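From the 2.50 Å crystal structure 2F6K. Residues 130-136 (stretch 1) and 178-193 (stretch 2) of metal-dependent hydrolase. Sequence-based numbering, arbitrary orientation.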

# COMPACT_ATOMS: atom_id res chain seq x y z
N LEU A 130 2.53 -8.93 -9.77
CA LEU A 130 1.82 -9.59 -10.86
C LEU A 130 1.41 -10.97 -10.34
O LEU A 130 2.24 -11.86 -10.20
CB LEU A 130 2.72 -9.74 -12.09
CG LEU A 130 1.99 -10.14 -13.39
CD1 LEU A 130 2.93 -10.04 -14.57
CD2 LEU A 130 1.45 -11.55 -13.26
N TYR A 131 0.13 -11.12 -10.03
CA TYR A 131 -0.38 -12.38 -9.50
C TYR A 131 -0.66 -13.39 -10.60
O TYR A 131 -1.14 -13.03 -11.68
CB TYR A 131 -1.65 -12.15 -8.66
CG TYR A 131 -1.36 -11.63 -7.27
CD1 TYR A 131 -0.97 -10.30 -7.07
CD2 TYR A 131 -1.35 -12.49 -6.18
CE1 TYR A 131 -0.57 -9.86 -5.81
CE2 TYR A 131 -0.94 -12.06 -4.91
CZ TYR A 131 -0.54 -10.75 -4.74
OH TYR A 131 -0.05 -10.33 -3.52
N PHE A 132 -0.36 -14.66 -10.33
CA PHE A 132 -0.58 -15.67 -11.34
C PHE A 132 -2.06 -15.65 -11.69
O PHE A 132 -2.90 -15.37 -10.84
CB PHE A 132 -0.17 -17.04 -10.83
CG PHE A 132 0.13 -18.02 -11.92
CD1 PHE A 132 1.19 -17.79 -12.81
CD2 PHE A 132 -0.65 -19.16 -12.09
CE1 PHE A 132 1.46 -18.70 -13.84
CE2 PHE A 132 -0.38 -20.07 -13.11
CZ PHE A 132 0.67 -19.84 -13.99
N GLY A 133 -2.37 -15.94 -12.94
CA GLY A 133 -3.76 -15.91 -13.36
C GLY A 133 -4.00 -14.64 -14.15
O GLY A 133 -4.96 -14.56 -14.92
N SER A 134 -3.14 -13.65 -13.97
CA SER A 134 -3.25 -12.38 -14.67
C SER A 134 -3.15 -12.56 -16.18
O SER A 134 -2.28 -13.28 -16.68
CB SER A 134 -2.18 -11.40 -14.19
OG SER A 134 -2.28 -10.16 -14.87
N PRO A 135 -4.05 -11.91 -16.94
CA PRO A 135 -4.03 -12.03 -18.40
C PRO A 135 -2.74 -11.52 -19.05
O PRO A 135 -2.54 -11.64 -20.26
CB PRO A 135 -5.28 -11.26 -18.84
CG PRO A 135 -5.53 -10.32 -17.70
CD PRO A 135 -5.24 -11.17 -16.50
N VAL A 136 -1.86 -10.94 -18.23
CA VAL A 136 -0.59 -10.42 -18.72
C VAL A 136 0.27 -11.60 -19.17
O VAL A 136 1.22 -11.44 -19.94
CB VAL A 136 0.15 -9.64 -17.60
CG1 VAL A 136 1.61 -9.43 -17.95
CG2 VAL A 136 -0.51 -8.28 -17.39
N MSE A 178 -2.23 -16.18 2.81
CA MSE A 178 -3.11 -15.17 2.26
C MSE A 178 -2.85 -15.04 0.77
O MSE A 178 -3.79 -14.91 -0.03
CB MSE A 178 -2.88 -13.83 2.97
CG MSE A 178 -3.21 -13.87 4.46
SE MSE A 178 -3.24 -12.11 5.32
CE MSE A 178 -1.37 -11.64 5.12
N ASP A 179 -1.58 -15.12 0.37
CA ASP A 179 -1.26 -14.98 -1.04
C ASP A 179 -1.73 -16.14 -1.91
O ASP A 179 -2.25 -15.92 -3.01
CB ASP A 179 0.24 -14.77 -1.25
CG ASP A 179 0.52 -13.74 -2.32
OD1 ASP A 179 0.12 -12.57 -2.15
OD2 ASP A 179 1.14 -14.09 -3.34
N THR A 180 -1.56 -17.36 -1.42
CA THR A 180 -1.99 -18.52 -2.18
C THR A 180 -3.50 -18.44 -2.35
O THR A 180 -4.03 -18.71 -3.43
CB THR A 180 -1.64 -19.83 -1.46
OG1 THR A 180 -0.22 -20.03 -1.50
CG2 THR A 180 -2.33 -21.02 -2.12
N THR A 181 -4.17 -18.03 -1.28
CA THR A 181 -5.62 -17.92 -1.30
C THR A 181 -6.09 -16.86 -2.28
O THR A 181 -7.03 -17.08 -3.05
CB THR A 181 -6.17 -17.59 0.10
OG1 THR A 181 -5.62 -18.50 1.07
CG2 THR A 181 -7.69 -17.73 0.11
N MSE A 182 -5.45 -15.70 -2.25
CA MSE A 182 -5.84 -14.63 -3.15
C MSE A 182 -5.59 -15.05 -4.60
O MSE A 182 -6.41 -14.78 -5.48
CB MSE A 182 -5.08 -13.34 -2.83
CG MSE A 182 -5.37 -12.76 -1.45
SE MSE A 182 -4.67 -10.95 -1.20
CE MSE A 182 -2.82 -11.37 -0.81
N THR A 183 -4.47 -15.74 -4.83
CA THR A 183 -4.12 -16.18 -6.16
C THR A 183 -5.10 -17.20 -6.74
O THR A 183 -5.46 -17.12 -7.92
CB THR A 183 -2.70 -16.77 -6.21
OG1 THR A 183 -1.77 -15.77 -5.78
CG2 THR A 183 -2.34 -17.20 -7.63
N PHE A 184 -5.54 -18.16 -5.93
CA PHE A 184 -6.49 -19.17 -6.38
C PHE A 184 -7.79 -18.51 -6.86
O PHE A 184 -8.33 -18.86 -7.91
CB PHE A 184 -6.83 -20.14 -5.25
CG PHE A 184 -7.86 -21.17 -5.62
CD1 PHE A 184 -7.53 -22.24 -6.45
CD2 PHE A 184 -9.15 -21.09 -5.12
CE1 PHE A 184 -8.47 -23.22 -6.77
CE2 PHE A 184 -10.10 -22.07 -5.43
CZ PHE A 184 -9.76 -23.13 -6.26
N ILE A 185 -8.29 -17.57 -6.08
CA ILE A 185 -9.51 -16.90 -6.43
C ILE A 185 -9.29 -16.06 -7.68
O ILE A 185 -10.18 -15.94 -8.53
CB ILE A 185 -9.98 -16.02 -5.25
CG1 ILE A 185 -10.18 -16.91 -4.02
CG2 ILE A 185 -11.26 -15.28 -5.61
CD1 ILE A 185 -10.68 -16.20 -2.78
N ASN A 186 -8.10 -15.48 -7.81
CA ASN A 186 -7.80 -14.66 -8.97
C ASN A 186 -7.93 -15.55 -10.20
O ASN A 186 -8.46 -15.14 -11.24
CB ASN A 186 -6.37 -14.13 -8.86
CG ASN A 186 -6.08 -13.02 -9.85
OD1 ASN A 186 -5.21 -13.15 -10.71
ND2 ASN A 186 -6.81 -11.92 -9.74
N MSE A 187 -7.47 -16.78 -10.07
CA MSE A 187 -7.53 -17.74 -11.15
C MSE A 187 -8.98 -18.11 -11.45
O MSE A 187 -9.34 -18.41 -12.59
CB MSE A 187 -6.69 -18.96 -10.77
CG MSE A 187 -5.22 -18.63 -10.64
SE MSE A 187 -4.14 -20.08 -9.97
CE MSE A 187 -3.79 -21.06 -11.61
N LEU A 188 -9.83 -18.09 -10.43
CA LEU A 188 -11.23 -18.39 -10.65
C LEU A 188 -11.80 -17.25 -11.50
O LEU A 188 -12.42 -17.48 -12.53
CB LEU A 188 -11.99 -18.45 -9.32
CG LEU A 188 -11.65 -19.62 -8.40
CD1 LEU A 188 -12.51 -19.53 -7.13
CD2 LEU A 188 -11.89 -20.93 -9.13
N LYS A 189 -11.56 -16.03 -11.04
CA LYS A 189 -12.04 -14.83 -11.71
C LYS A 189 -11.71 -14.81 -13.20
O LYS A 189 -12.54 -14.42 -14.02
CB LYS A 189 -11.43 -13.60 -11.02
CG LYS A 189 -11.78 -12.27 -11.68
CD LYS A 189 -11.04 -11.12 -11.01
CE LYS A 189 -11.18 -9.81 -11.78
NZ LYS A 189 -12.60 -9.37 -11.85
N TYR A 190 -10.50 -15.23 -13.56
CA TYR A 190 -10.10 -15.23 -14.96
C TYR A 190 -10.37 -16.53 -15.74
O TYR A 190 -9.85 -16.72 -16.83
CB TYR A 190 -8.62 -14.85 -15.06
CG TYR A 190 -8.39 -13.38 -14.75
CD1 TYR A 190 -8.99 -12.39 -15.52
CD2 TYR A 190 -7.60 -12.99 -13.66
CE1 TYR A 190 -8.81 -11.04 -15.22
CE2 TYR A 190 -7.42 -11.64 -13.35
CZ TYR A 190 -8.03 -10.66 -14.14
OH TYR A 190 -7.88 -9.33 -13.84
N HIS A 191 -11.18 -17.40 -15.16
CA HIS A 191 -11.56 -18.66 -15.78
C HIS A 191 -10.35 -19.49 -16.21
O HIS A 191 -10.38 -20.15 -17.25
CB HIS A 191 -12.46 -18.39 -16.99
CG HIS A 191 -13.56 -17.41 -16.70
ND1 HIS A 191 -13.42 -16.05 -16.91
CD2 HIS A 191 -14.79 -17.59 -16.18
CE1 HIS A 191 -14.52 -15.44 -16.53
NE2 HIS A 191 -15.37 -16.34 -16.08
N PHE A 192 -9.31 -19.46 -15.40
CA PHE A 192 -8.09 -20.19 -15.71
C PHE A 192 -8.29 -21.68 -15.97
O PHE A 192 -7.85 -22.21 -16.99
CB PHE A 192 -7.07 -19.97 -14.58
CG PHE A 192 -5.72 -20.55 -14.87
CD1 PHE A 192 -5.49 -21.92 -14.74
CD2 PHE A 192 -4.67 -19.74 -15.29
CE1 PHE A 192 -4.23 -22.47 -15.03
CE2 PHE A 192 -3.41 -20.27 -15.58
CZ PHE A 192 -3.19 -21.64 -15.45
N PHE A 193 -8.97 -22.36 -15.04
CA PHE A 193 -9.19 -23.80 -15.17
C PHE A 193 -10.12 -24.18 -16.32
O PHE A 193 -10.05 -25.28 -16.86
CB PHE A 193 -9.71 -24.32 -13.83
CG PHE A 193 -8.88 -23.87 -12.66
CD1 PHE A 193 -7.63 -24.44 -12.41
CD2 PHE A 193 -9.32 -22.84 -11.84
CE1 PHE A 193 -6.83 -23.98 -11.37
CE2 PHE A 193 -8.53 -22.37 -10.79
CZ PHE A 193 -7.27 -22.95 -10.55

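At the apolar centre, Gly 133, at the third position of a type II turn from Tyr 131 to Ser 134, brings its CA to 4.1 Å from CG of Met 187, a selenomethionine. The turn is closed by Ser 134 N to Tyr 131 O at 3.1 Å. A CB on Gly 133 would lie 3.1 Å from Met 187 CG and would also be jammed against the preceding carbonyl, so both the helix and the local backbone angles (103°/-20°) favour glycine. Beside this close approach, the Phe 132 ring receives Met 187 CE at its edge, 3.7 Å from CD2, and meets the Phe 192 ring obliquely, with CE2 of Phe 132 3.9 Å from CE2 of Phe 192 and the planes at 47°. Past the helix end, Tyr 190 turns one ring face to Pro 135, whose CD sits 3.7 Å from the centroid of the Tyr 190 ring, 12° off its normal, a CH-pi contact. Toward the polar edge, Thr 183 OG1 lies 3.3 Å from Tyr 131 CD2, near the plane of that ring; the Thr 183 hydroxyl is committed to its own helix, OG1 donating to Asp 179 O at 2.8 Å. Tyr 131 OH donates a short hydrogen bond, 2.6 Å, to OD1 of Asp 179, one helical turn before Thr 183, tying the strand residue to the buried carboxylate.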